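Side-chain contact in DUF3298 domain-containing protein (Pseudomonas aeruginosa, PDB 4E72), which is of unknown function, a DUF3298-family protein that is probably exported and may be a membrane-attached lipoprotein: residues 111-116 / 197-202. Residues are numbered along the deposited sequence; the frame is centred on the assembly and turned at random.
Sequences GAHGMP and APYSYA
Y199 reaches across to P116 and H113 with the outer end of its side chain, and van der Waals packing is all that joins the two segments. P116 meets the tyrosine ring at its edge, near the ring plane: its CD lies 3.7 Å from Y199 CE2 and 3.6 Å from Y199 OH, and its CG also touches CE2. Proline and tyrosine point at each other from their separate segments.

The H113 and Y199 rings meet obliquely, centroids 5.2 Å apart and planes at 59°. The nearest atoms of the two side chains are H113 CE1 and Y199 OH, at 4.0 Å.

In the fold, H113 belongs to the loop leading from strand 98-108 into strand 115-124 of the mixed sheet and P116 to that second strand itself, whereas Y199 opens a short 3-10 turn in the connection between strands 187-190 and 205-208 of the smaller antiparallel sheet.

One hydrogen bond within the loop helps set the rotation of the imidazole. A chi1 of 56° swings the ring over its own main chain, where H113 ND1 can donate to G114 O at 2.7 Å, nearly straight and in the imidazole plane. Behind the tyrosine, the 3-10 turn is closed by A202 N bonding to Y199 O at 2.8 Å.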
ATOM      1  N   GLY A 111       2.743  22.015   7.370  1.00 42.62           N
ATOM      2  CA  GLY A 111       4.117  21.788   7.809  1.00 41.07           C
ATOM      3  C   GLY A 111       5.135  22.122   6.740  1.00 42.21           C
ATOM      4  O   GLY A 111       4.812  22.786   5.745  1.00 41.93           O
ATOM      5  N   ALA A 112       6.385  21.641   6.936  1.00 36.56           N
ATOM      6  CA  ALA A 112       7.494  21.824   5.994  1.00 34.81           C
ATOM      7  C   ALA A 112       7.151  21.213   4.626  1.00 39.56           C
ATOM      8  O   ALA A 112       7.489  21.782   3.593  1.00 39.37           O
ATOM      9  CB  ALA A 112       8.753  21.186   6.553  1.00 35.19           C
ATOM     10  N   HIS A 113       6.465  20.044   4.643  1.00 35.63           N
ATOM     11  CA  HIS A 113       6.038  19.276   3.477  1.00 34.53           C
ATOM     12  C   HIS A 113       4.858  18.371   3.882  1.00 36.58           C
ATOM     13  O   HIS A 113       4.488  18.313   5.071  1.00 34.71           O
ATOM     14  CB  HIS A 113       7.226  18.444   2.908  1.00 35.28           C
ATOM     15  CG  HIS A 113       7.861  17.524   3.916  1.00 39.25           C
ATOM     16  ND1 HIS A 113       7.292  16.288   4.232  1.00 40.64           N
ATOM     17  CD2 HIS A 113       8.975  17.692   4.667  1.00 42.02           C
ATOM     18  CE1 HIS A 113       8.081  15.747   5.150  1.00 40.07           C
ATOM     19  NE2 HIS A 113       9.094  16.557   5.462  1.00 41.37           N
ATOM     20  N   GLY A 114       4.337  17.630   2.906  1.00 32.21           N
ATOM     21  CA  GLY A 114       3.251  16.686   3.109  1.00 32.52           C
ATOM     22  C   GLY A 114       3.711  15.343   3.636  1.00 36.91           C
ATOM     23  O   GLY A 114       4.914  15.068   3.695  1.00 36.18           O
HETATM   24  N   MSE A 115       2.750  14.504   4.019  1.00 33.31           N
HETATM   25  CA  MSE A 115       2.981  13.171   4.579  1.00 34.02           C
HETATM   26  C   MSE A 115       2.418  12.072   3.682  1.00 36.49           C
HETATM   27  O   MSE A 115       1.206  11.856   3.675  1.00 35.79           O
HETATM   28  CB  MSE A 115       2.371  13.069   5.984  1.00 37.43           C
HETATM   29  CG  MSE A 115       2.977  14.067   6.933  1.00 47.94           C
HETATM   30 SE   MSE A 115       1.795  14.688   8.341  0.75 59.22          SE
HETATM   31  CE  MSE A 115       1.161  16.303   7.513  1.00 55.60           C
ATOM     32  N   PRO A 116       3.277  11.351   2.927  1.00 34.19           N
ATOM     33  CA  PRO A 116       2.768  10.252   2.085  1.00 32.59           C
ATOM     34  C   PRO A 116       2.595   8.926   2.852  1.00 37.21           C
ATOM     35  O   PRO A 116       3.305   8.644   3.825  1.00 37.15           O
ATOM     36  CB  PRO A 116       3.842  10.115   1.008  1.00 34.59           C
ATOM     37  CG  PRO A 116       5.122  10.517   1.697  1.00 40.35           C
ATOM     38  CD  PRO A 116       4.750  11.470   2.827  1.00 36.93           C
ATOM     39  N   ALA A 197      15.482   4.614   3.274  1.00 31.38           N
ATOM     40  CA  ALA A 197      16.109   5.571   2.346  1.00 30.61           C
ATOM     41  C   ALA A 197      15.565   6.963   2.564  1.00 31.96           C
ATOM     42  O   ALA A 197      14.438   7.069   3.023  1.00 30.96           O
ATOM     43  CB  ALA A 197      15.851   5.141   0.900  1.00 30.67           C
ATOM     44  N   PRO A 198      16.249   8.038   2.110  1.00 30.42           N
ATOM     45  CA  PRO A 198      15.645   9.389   2.221  1.00 30.34           C
ATOM     46  C   PRO A 198      14.436   9.520   1.296  1.00 35.22           C
ATOM     47  O   PRO A 198      14.243   8.675   0.413  1.00 33.50           O
ATOM     48  CB  PRO A 198      16.779  10.341   1.775  1.00 32.47           C
ATOM     49  CG  PRO A 198      18.022   9.526   1.769  1.00 38.67           C
ATOM     50  CD  PRO A 198      17.601   8.096   1.512  1.00 33.60           C
ATOM     51  N   TYR A 199      13.642  10.585   1.471  1.00 35.64           N
ATOM     52  CA  TYR A 199      12.441  10.893   0.664  1.00 36.32           C
ATOM     53  C   TYR A 199      12.721  10.944  -0.840  1.00 37.70           C
ATOM     54  O   TYR A 199      11.842  10.589  -1.611  1.00 36.48           O
ATOM     55  CB  TYR A 199      11.836  12.229   1.101  1.00 40.19           C
ATOM     56  CG  TYR A 199      10.719  12.104   2.111  1.00 44.59           C
ATOM     57  CD1 TYR A 199      10.991  11.899   3.459  1.00 46.59           C
ATOM     58  CD2 TYR A 199       9.389  12.259   1.730  1.00 46.70           C
ATOM     59  CE1 TYR A 199       9.963  11.757   4.392  1.00 47.78           C
ATOM     60  CE2 TYR A 199       8.352  12.163   2.663  1.00 47.99           C
ATOM     61  CZ  TYR A 199       8.642  11.893   3.992  1.00 55.18           C
ATOM     62  OH  TYR A 199       7.629  11.790   4.920  1.00 54.17           O
ATOM     63  N   SER A 200      13.931  11.370  -1.263  1.00 34.45           N
ATOM     64  CA  SER A 200      14.318  11.398  -2.683  1.00 34.87           C
ATOM     65  C   SER A 200      14.167  10.012  -3.366  1.00 38.08           C
ATOM     66  O   SER A 200      13.878   9.961  -4.562  1.00 36.06           O
ATOM     67  CB  SER A 200      15.750  11.884  -2.840  1.00 38.14           C
ATOM     68  OG  SER A 200      16.645  11.034  -2.143  1.00 44.15           O
ATOM     69  N   TYR A 201      14.327   8.902  -2.608  1.00 36.02           N
ATOM     70  CA  TYR A 201      14.166   7.530  -3.143  1.00 36.08           C
ATOM     71  C   TYR A 201      12.684   7.087  -3.130  1.00 39.13           C
ATOM     72  O   TYR A 201      12.381   5.952  -3.492  1.00 39.11           O
ATOM     73  CB  TYR A 201      15.033   6.528  -2.357  1.00 37.80           C
ATOM     74  CG  TYR A 201      16.516   6.701  -2.605  1.00 41.13           C
ATOM     75  CD1 TYR A 201      17.246   7.678  -1.936  1.00 42.96           C
ATOM     76  CD2 TYR A 201      17.184   5.910  -3.536  1.00 43.96           C
ATOM     77  CE1 TYR A 201      18.604   7.869  -2.186  1.00 45.40           C
ATOM     78  CE2 TYR A 201      18.541   6.101  -3.810  1.00 46.46           C
ATOM     79  CZ  TYR A 201      19.252   7.071  -3.118  1.00 52.95           C
ATOM     80  OH  TYR A 201      20.596   7.244  -3.358  1.00 53.44           O
ATOM     81  N   ALA A 202      11.769   7.990  -2.706  1.00 35.19           N
ATOM     82  CA  ALA A 202      10.315   7.796  -2.624  1.00 34.19           C
ATOM     83  C   ALA A 202       9.953   6.557  -1.775  1.00 36.11           C
ATOM     84  O   ALA A 202      10.327   6.485  -0.600  1.00 34.83           O
ATOM     85  CB  ALA A 202       9.712   7.697  -4.029  1.00 34.96           C
TER